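Local atomic coordinates of putative sensory box/GGDEF family protein (Vibrio parahaemolyticus, PDB entry 3LID), a protein that probably senses signals through an extracellular PDC domain and, through its GGDEF domain, probably makes cyclic di-GMP from two GTP molecules. Residues S114-F119 / S151-M156. Sequence-based numbering, arbitrary orientation.
Sequences SAREYF and SLRILM. With PO4 (phosphate ion), chain C.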
# COMPACT_ATOMS: atom_id res chain seq x y z
N SER A 114 -2.52 6.58 -21.07
CA SER A 114 -3.85 6.16 -21.49
C SER A 114 -4.06 4.66 -21.71
O SER A 114 -5.25 4.21 -21.68
CB SER A 114 -4.31 6.96 -22.70
OG SER A 114 -3.48 6.59 -23.80
N ALA A 115 -2.99 3.88 -21.92
CA ALA A 115 -3.13 2.43 -22.13
C ALA A 115 -3.29 1.65 -20.80
O ALA A 115 -3.69 0.48 -20.81
CB ALA A 115 -1.95 1.87 -22.87
N ARG A 116 -3.06 2.32 -19.67
CA ARG A 116 -3.10 1.63 -18.40
C ARG A 116 -4.51 1.35 -17.96
O ARG A 116 -5.40 2.20 -18.08
CB ARG A 116 -2.44 2.47 -17.34
CG ARG A 116 -0.86 2.52 -17.55
CD ARG A 116 -0.17 1.15 -17.42
NE ARG A 116 -0.19 0.67 -15.99
CZ ARG A 116 0.65 1.12 -15.04
NH1 ARG A 116 1.58 2.09 -15.31
NH2 ARG A 116 0.52 0.62 -13.76
N GLU A 117 -4.72 0.15 -17.39
CA GLU A 117 -6.07 -0.14 -16.92
C GLU A 117 -6.56 0.78 -15.81
O GLU A 117 -7.75 1.04 -15.69
CB GLU A 117 -6.13 -1.63 -16.51
CG GLU A 117 -5.92 -2.56 -17.74
CD GLU A 117 -7.08 -2.48 -18.80
OE1 GLU A 117 -8.18 -1.96 -18.51
OE2 GLU A 117 -6.87 -2.88 -19.98
N TYR A 118 -5.63 1.31 -15.00
CA TYR A 118 -6.08 2.13 -13.90
C TYR A 118 -6.62 3.41 -14.46
O TYR A 118 -7.52 4.02 -13.88
CB TYR A 118 -4.95 2.38 -12.85
CG TYR A 118 -3.82 3.33 -13.23
CD1 TYR A 118 -4.03 4.73 -13.33
CD2 TYR A 118 -2.54 2.83 -13.49
CE1 TYR A 118 -2.97 5.57 -13.65
CE2 TYR A 118 -1.46 3.68 -13.80
CZ TYR A 118 -1.72 5.05 -13.92
OH TYR A 118 -0.65 5.87 -14.18
N PHE A 119 -6.08 3.82 -15.63
CA PHE A 119 -6.56 5.03 -16.27
C PHE A 119 -7.93 4.81 -16.88
O PHE A 119 -8.84 5.64 -16.70
CB PHE A 119 -5.60 5.56 -17.35
CG PHE A 119 -6.18 6.74 -18.05
CD1 PHE A 119 -6.29 7.96 -17.40
CD2 PHE A 119 -6.69 6.59 -19.34
CE1 PHE A 119 -6.85 9.05 -18.08
CE2 PHE A 119 -7.26 7.69 -20.01
CZ PHE A 119 -7.33 8.87 -19.38
N SER A 151 2.00 -0.02 -5.68
CA SER A 151 1.28 1.25 -5.39
C SER A 151 -0.19 0.99 -5.40
O SER A 151 -0.69 0.20 -6.21
CB SER A 151 1.46 2.34 -6.51
OG SER A 151 2.69 2.97 -6.48
N LEU A 152 -0.88 1.68 -4.47
CA LEU A 152 -2.33 1.69 -4.42
C LEU A 152 -2.74 3.10 -4.91
O LEU A 152 -2.41 4.11 -4.30
CB LEU A 152 -2.75 1.42 -2.97
CG LEU A 152 -4.24 1.01 -2.85
CD1 LEU A 152 -4.52 0.34 -1.40
CD2 LEU A 152 -5.13 2.17 -3.13
N ARG A 153 -3.33 3.14 -6.09
CA ARG A 153 -3.51 4.48 -6.75
C ARG A 153 -4.90 4.99 -6.37
O ARG A 153 -5.92 4.36 -6.64
CB ARG A 153 -3.44 4.29 -8.29
CG ARG A 153 -1.95 4.02 -8.70
CD ARG A 153 -1.90 3.44 -10.15
NE ARG A 153 -0.55 3.06 -10.49
CZ ARG A 153 -0.00 1.91 -10.13
NH1 ARG A 153 -0.71 1.03 -9.35
NH2 ARG A 153 1.25 1.65 -10.49
N ILE A 154 -4.95 6.18 -5.79
CA ILE A 154 -6.25 6.87 -5.52
C ILE A 154 -6.55 7.71 -6.81
O ILE A 154 -5.61 8.34 -7.34
CB ILE A 154 -6.09 7.82 -4.37
CG1 ILE A 154 -5.38 7.10 -3.17
CG2 ILE A 154 -7.47 8.37 -4.00
CD1 ILE A 154 -6.14 5.84 -2.67
N LEU A 155 -7.79 7.65 -7.27
CA LEU A 155 -8.19 8.23 -8.56
C LEU A 155 -9.37 9.13 -8.35
O LEU A 155 -10.28 8.76 -7.66
CB LEU A 155 -8.59 7.09 -9.45
CG LEU A 155 -7.53 6.00 -9.60
CD1 LEU A 155 -8.17 4.82 -10.37
CD2 LEU A 155 -6.30 6.58 -10.50
N MET A 156 -9.33 10.35 -8.94
CA MET A 156 -10.45 11.29 -8.77
C MET A 156 -10.50 12.16 -10.03
O MET A 156 -9.61 13.03 -10.21
CB MET A 156 -10.20 12.12 -7.49
CG MET A 156 -11.29 13.15 -7.16
SD MET A 156 -10.78 14.14 -5.81
CE MET A 156 -12.21 15.15 -5.91
P PO4 C . 2.32 4.36 -12.55
O1 PO4 C . 3.66 5.00 -12.15
O2 PO4 C . 1.94 5.10 -13.84
O3 PO4 C . 1.25 4.60 -11.52
O4 PO4 C . 2.50 2.88 -12.83
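In the membrane-distal half of this tandem PDC sensor domain, R116 and Y118, at the start of helix 117-124, meet R153 of strand 150-160 around a bound phosphate ion, probably taken up from the crystallisation liquor. R153, extended from CG to NE, reaches across the Y118 ring and sets its CD over one face, a CH-pi contact 3.6 Å from the ring centroid and 18° off the normal. Its guanidinium lies 22° from the ring plane and turns an edge to the phosphate: R153 NE donates to phosphate O3 at 2.6 Å. R153 NH2 donates to phosphate O4 at 2.9 Å and makes a weak second bond to O3. R116, the N-cap residue, folds back through bends at chi2 and chi3, which bring the face of its guanidinium up to the edge of the Y118 ring, CE2 over its centre, while its CB lies over the ring face opposite R153 CD. From there R116 NH1 donates to the same phosphate O4 at 2.8 Å, helped by a weak bond from NH2. The two guanidinium planes stand 74° apart, and the 3.5 Å between R116 NH2 and R153 NH2 is bridged by the shared anion oxygen; a salt bridge from R116 to E136 probably offsets more of the charge. Y118 OH donates to phosphate O2 at 2.7 Å. Farther along the strand, L155 puts CD2 4.1 Å from Y118 CD1, closing the apolar end of the contact. The K113, R83 and N171 side chains and the backbone N of R139 also hydrogen-bond the phosphate. A pocket between the PDC sheet and its flanking helix and loop is where ligands bind in many Cache sensors, and this polar, cation-rich example is consistent with recognition of an anionic ligand.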